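SusD superfamily protein (Bacteroides thetaiotaomicron VPI-5482, PDB 3HDX) probably binds polysaccharide at the outer membrane as a SusD homologue, consistent with a role in carbohydrate uptake. Local coordinates at residues I82-P93 and L107-R118. Numbering follows the deposited sequence. Where two conformers were deposited one is given.
Sequences INAASVFMEKAP and LKYDIAQVRALR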
loop_
_atom_site.group_PDB
_atom_site.type_symbol
_atom_site.label_atom_id
_atom_site.label_comp_id
_atom_site.label_asym_id
_atom_site.label_seq_id
_atom_site.Cartn_x
_atom_site.Cartn_y
_atom_site.Cartn_z
ATOM N N ILE A 82 13.454 -9.657 0.844
ATOM C CA ILE A 82 13.314 -11.068 0.443
ATOM C C ILE A 82 14.479 -11.902 1.028
ATOM O O ILE A 82 14.264 -12.942 1.613
ATOM C CB ILE A 82 13.254 -11.162 -1.102
ATOM C CG1 ILE A 82 11.913 -10.565 -1.599
ATOM C CG2 ILE A 82 13.472 -12.610 -1.616
ATOM C CD1 ILE A 82 11.924 -10.080 -3.077
ATOM N N ASN A 83 15.708 -11.402 0.904
ATOM C CA ASN A 83 16.879 -12.125 1.382
ATOM C C ASN A 83 16.900 -12.208 2.926
ATOM O O ASN A 83 17.190 -13.271 3.511
ATOM C CB ASN A 83 18.151 -11.477 0.827
ATOM C CG ASN A 83 19.323 -12.417 0.808
ATOM O OD1 ASN A 83 19.146 -13.618 0.622
ATOM N ND2 ASN A 83 20.512 -11.875 0.926
ATOM N N ALA A 84 16.589 -11.103 3.601
ATOM C CA ALA A 84 16.549 -11.108 5.075
ATOM C C ALA A 84 15.488 -12.102 5.585
ATOM O O ALA A 84 15.710 -12.835 6.571
ATOM C CB ALA A 84 16.293 -9.707 5.620
ATOM N N ALA A 85 14.328 -12.133 4.918
ATOM C CA ALA A 85 13.275 -13.115 5.257
ATOM C C ALA A 85 13.758 -14.552 5.016
ATOM O O ALA A 85 13.580 -15.398 5.884
ATOM C CB ALA A 85 11.983 -12.820 4.447
ATOM N N SER A 86 14.403 -14.800 3.883
ATOM C CA SER A 86 14.899 -16.129 3.584
ATOM C C SER A 86 15.926 -16.606 4.630
ATOM O O SER A 86 15.866 -17.761 5.085
ATOM C CB SER A 86 15.549 -16.160 2.211
ATOM O OG SER A 86 14.582 -15.851 1.215
ATOM N N VAL A 87 16.837 -15.708 5.015
ATOM C CA VAL A 87 17.845 -16.035 6.054
ATOM C C VAL A 87 17.150 -16.346 7.383
ATOM O O VAL A 87 17.486 -17.344 8.066
ATOM C CB VAL A 87 18.914 -14.910 6.220
ATOM C CG1 VAL A 87 19.824 -15.211 7.434
ATOM C CG2 VAL A 87 19.758 -14.795 4.965
ATOM N N PHE A 88 16.166 -15.518 7.758
ATOM C CA PHE A 88 15.445 -15.730 9.000
ATOM C C PHE A 88 14.802 -17.132 9.003
ATOM O O PHE A 88 14.922 -17.882 9.977
ATOM C CB PHE A 88 14.379 -14.635 9.213
ATOM C CG PHE A 88 13.708 -14.698 10.558
ATOM C CD1 PHE A 88 12.749 -15.659 10.851
ATOM C CD2 PHE A 88 14.071 -13.798 11.566
ATOM C CE1 PHE A 88 12.195 -15.726 12.107
ATOM C CE2 PHE A 88 13.506 -13.860 12.790
ATOM C CZ PHE A 88 12.593 -14.830 13.077
HETATM N N MSE A 89 14.153 -17.510 7.904
HETATM C CA MSE A 89 13.491 -18.819 7.849
HETATM C C MSE A 89 14.478 -19.978 7.910
HETATM O O MSE A 89 14.120 -21.044 8.421
HETATM C CB MSE A 89 12.633 -18.925 6.598
HETATM C CG MSE A 89 11.509 -17.876 6.595
HETATM SE SE MSE A 89 10.583 -17.699 4.936
HETATM C CE MSE A 89 9.625 -19.297 4.950
ATOM N N GLU A 90 15.695 -19.771 7.387
ATOM C CA GLU A 90 16.729 -20.797 7.415
ATOM C C GLU A 90 17.361 -20.958 8.791
ATOM O O GLU A 90 17.677 -22.106 9.198
ATOM C CB GLU A 90 17.836 -20.469 6.382
ATOM C CG GLU A 90 17.345 -20.571 4.946
ATOM C CD GLU A 90 18.203 -19.847 3.913
ATOM O OE1 GLU A 90 19.334 -19.377 4.271
ATOM O OE2 GLU A 90 17.744 -19.808 2.720
ATOM N N LYS A 91 17.544 -19.826 9.487
ATOM C CA LYS A 91 18.347 -19.808 10.722
ATOM C C LYS A 91 17.589 -19.765 12.046
ATOM O O LYS A 91 18.053 -20.327 13.038
ATOM C CB LYS A 91 19.336 -18.657 10.624
ATOM C CG LYS A 91 20.307 -18.784 9.447
ATOM C CD LYS A 91 21.228 -19.983 9.560
ATOM C CE LYS A 91 22.226 -20.039 8.386
ATOM N NZ LYS A 91 23.350 -20.980 8.641
ATOM N N ALA A 92 16.436 -19.126 12.073
ATOM C CA ALA A 92 15.651 -19.022 13.306
ATOM C C ALA A 92 15.207 -20.351 13.952
ATOM O O ALA A 92 15.119 -20.407 15.189
ATOM C CB ALA A 92 14.432 -18.073 13.094
ATOM N N PRO A 93 14.918 -21.408 13.152
ATOM C CA PRO A 93 14.476 -22.662 13.797
ATOM C C PRO A 93 15.474 -23.203 14.836
ATOM O O PRO A 93 15.063 -23.754 15.855
ATOM C CB PRO A 93 14.309 -23.604 12.615
ATOM C CG PRO A 93 13.868 -22.680 11.499
ATOM C CD PRO A 93 14.691 -21.471 11.690
ATOM N N LEU A 107 8.414 -19.376 17.290
ATOM C CA LEU A 107 9.031 -19.603 15.989
ATOM C C LEU A 107 7.983 -19.566 14.867
ATOM O O LEU A 107 8.210 -18.912 13.811
ATOM C CB LEU A 107 9.787 -20.941 15.939
ATOM C CG LEU A 107 10.408 -21.348 14.590
ATOM C CD1 LEU A 107 11.570 -20.410 14.145
ATOM C CD2 LEU A 107 10.835 -22.797 14.565
ATOM N N LYS A 108 6.875 -20.279 15.068
ATOM C CA LYS A 108 5.810 -20.353 14.033
ATOM C C LYS A 108 5.279 -18.948 13.724
ATOM O O LYS A 108 5.100 -18.595 12.560
ATOM C CB LYS A 108 4.666 -21.295 14.449
ATOM C CG LYS A 108 5.031 -22.774 14.368
ATOM C CD LYS A 108 3.853 -23.683 14.779
ATOM C CE LYS A 108 4.161 -25.198 14.615
ATOM N N TYR A 109 5.070 -18.138 14.762
ATOM C CA TYR A 109 4.610 -16.763 14.555
ATOM C C TYR A 109 5.628 -15.943 13.742
ATOM O O TYR A 109 5.267 -15.207 12.819
ATOM C CB TYR A 109 4.354 -16.031 15.874
ATOM C CG TYR A 109 3.094 -16.396 16.668
ATOM C CD1 TYR A 109 2.011 -17.061 16.092
ATOM C CD2 TYR A 109 2.953 -15.939 17.971
ATOM C CE1 TYR A 109 0.870 -17.336 16.801
ATOM C CE2 TYR A 109 1.781 -16.188 18.707
ATOM C CZ TYR A 109 0.753 -16.886 18.110
ATOM O OH TYR A 109 -0.399 -17.115 18.811
ATOM N N ASP A 110 6.896 -16.045 14.125
ATOM C CA ASP A 110 7.938 -15.234 13.513
ATOM C C ASP A 110 8.137 -15.624 12.047
ATOM O O ASP A 110 8.251 -14.744 11.173
ATOM C CB ASP A 110 9.293 -15.375 14.240
ATOM C CG ASP A 110 9.297 -14.861 15.674
ATOM O OD1 ASP A 110 8.270 -14.341 16.175
ATOM O OD2 ASP A 110 10.391 -14.971 16.286
ATOM N N ILE A 111 8.178 -16.922 11.791
ATOM C CA ILE A 111 8.320 -17.470 10.438
ATOM C C ILE A 111 7.151 -16.995 9.560
ATOM O O ILE A 111 7.352 -16.580 8.415
ATOM C CB ILE A 111 8.364 -19.039 10.435
ATOM C CG1 ILE A 111 9.650 -19.573 11.117
ATOM C CG2 ILE A 111 8.244 -19.587 9.031
ATOM C CD1 ILE A 111 10.934 -19.285 10.392
ATOM N N ALA A 112 5.935 -17.072 10.096
ATOM C CA ALA A 112 4.757 -16.669 9.325
ATOM C C ALA A 112 4.827 -15.177 8.923
ATOM O O ALA A 112 4.477 -14.818 7.795
ATOM C CB ALA A 112 3.477 -17.011 10.082
ATOM N N GLN A 113 5.299 -14.329 9.838
ATOM C CA GLN A 113 5.462 -12.905 9.557
ATOM C C GLN A 113 6.468 -12.664 8.460
ATOM O O GLN A 113 6.165 -11.913 7.520
ATOM C CB GLN A 113 5.816 -12.124 10.803
ATOM C CG GLN A 113 4.671 -12.014 11.812
ATOM C CD GLN A 113 5.146 -11.508 13.142
ATOM O OE1 GLN A 113 5.293 -10.295 13.356
ATOM N NE2 GLN A 113 5.365 -12.450 14.076
ATOM N N VAL A 114 7.674 -13.258 8.588
ATOM C CA VAL A 114 8.710 -13.001 7.568
ATOM C C VAL A 114 8.279 -13.593 6.216
ATOM O O VAL A 114 8.534 -13.000 5.168
ATOM C CB VAL A 114 10.138 -13.427 7.978
ATOM C CG1 VAL A 114 10.522 -12.695 9.267
ATOM C CG2 VAL A 114 10.265 -14.911 8.099
ATOM N N ARG A 115 7.616 -14.743 6.239
ATOM C CA ARG A 115 7.114 -15.363 5.016
ATOM C C ARG A 115 6.120 -14.398 4.338
ATOM O O ARG A 115 6.163 -14.228 3.103
ATOM C CB ARG A 115 6.417 -16.702 5.323
ATOM C CG ARG A 115 5.971 -17.451 4.127
ATOM C CD ARG A 115 5.209 -18.687 4.450
ATOM N NE ARG A 115 5.939 -19.732 5.120
ATOM C CZ ARG A 115 6.647 -20.699 4.560
ATOM N NH1 ARG A 115 6.955 -20.679 3.277
ATOM N NH2 ARG A 115 7.158 -21.663 5.340
ATOM N N ALA A 116 5.210 -13.826 5.126
ATOM C CA ALA A 116 4.211 -12.892 4.595
ATOM C C ALA A 116 4.863 -11.598 4.076
ATOM O O ALA A 116 4.434 -11.066 3.046
ATOM C CB ALA A 116 3.129 -12.589 5.667
ATOM N N LEU A 117 5.872 -11.095 4.791
ATOM C CA LEU A 117 6.572 -9.898 4.355
ATOM C C LEU A 117 7.289 -10.129 3.024
ATOM O O LEU A 117 7.298 -9.260 2.145
ATOM C CB LEU A 117 7.521 -9.381 5.442
ATOM C CG LEU A 117 6.872 -8.772 6.688
ATOM C CD1 LEU A 117 7.887 -8.664 7.850
ATOM C CD2 LEU A 117 6.303 -7.387 6.394
ATOM N N ARG A 118 7.919 -11.287 2.885
ATOM C CA ARG A 118 8.564 -11.642 1.616
ATOM C C ARG A 118 7.536 -11.679 0.471
ATOM O O ARG A 118 7.806 -11.170 -0.627
ATOM C CB ARG A 118 9.325 -12.956 1.744
ATOM C CG ARG A 118 9.920 -13.464 0.443
ATOM C CD ARG A 118 10.880 -14.622 0.683
ATOM N NE ARG A 118 10.142 -15.814 1.124
ATOM C CZ ARG A 118 10.673 -17.020 1.321
ATOM N NH1 ARG A 118 11.999 -17.205 1.233
ATOM N NH2 ARG A 118 9.887 -18.038 1.666
#
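Ala85 packs against Val114 between two antiparallel helices of the SusD fold, the axes of the two segments 8.9 Å apart and crossing at -154°. This pairing of helices 76-91 and 104-129 is consistent with the family's TPR-like framework. Packing is tight because the methyl of Ala85 is small enough to let the backbones approach: its CB lies 3.5 Å from Val114 O. Val114, branched at CB, fills two directions, CG1 over one face of the Phe88 ring in a CH-pi contact and CG2 against Met89 CG, 3.5 Å away. Phe88, its CG anti to the backbone N (chi1 -173°), extends to lay CZ 3.5 Å from Asp110 CB, and Leu18 of helix 11-30 closes over Asp110 and Val114. The backbones spread toward Pro93 and Leu107, both partly exposed, where their CA atoms are 6.6 Å apart; Leu107 CD1 and CD2 both lie against one side of the Ala92-Pro93 link, CD1 3.6 Å from Pro93 N. Selenomethionine Met89 is a knob among Ile111, Val114, Arg115 and Arg118, its long unbranched chain suited to reaching between two arginines that both salt-bridge Glu162. A bend at chi3 (72°) turns CE over the centre of the Arg115 guanidinium, 3.3 Å from CZ, while SE lies over a face of Arg118. In that second guanidinium's plane, Arg118 NH1 donates to Ser86 OG at 2.9 Å, and this hydroxyl donates to Ile82 O.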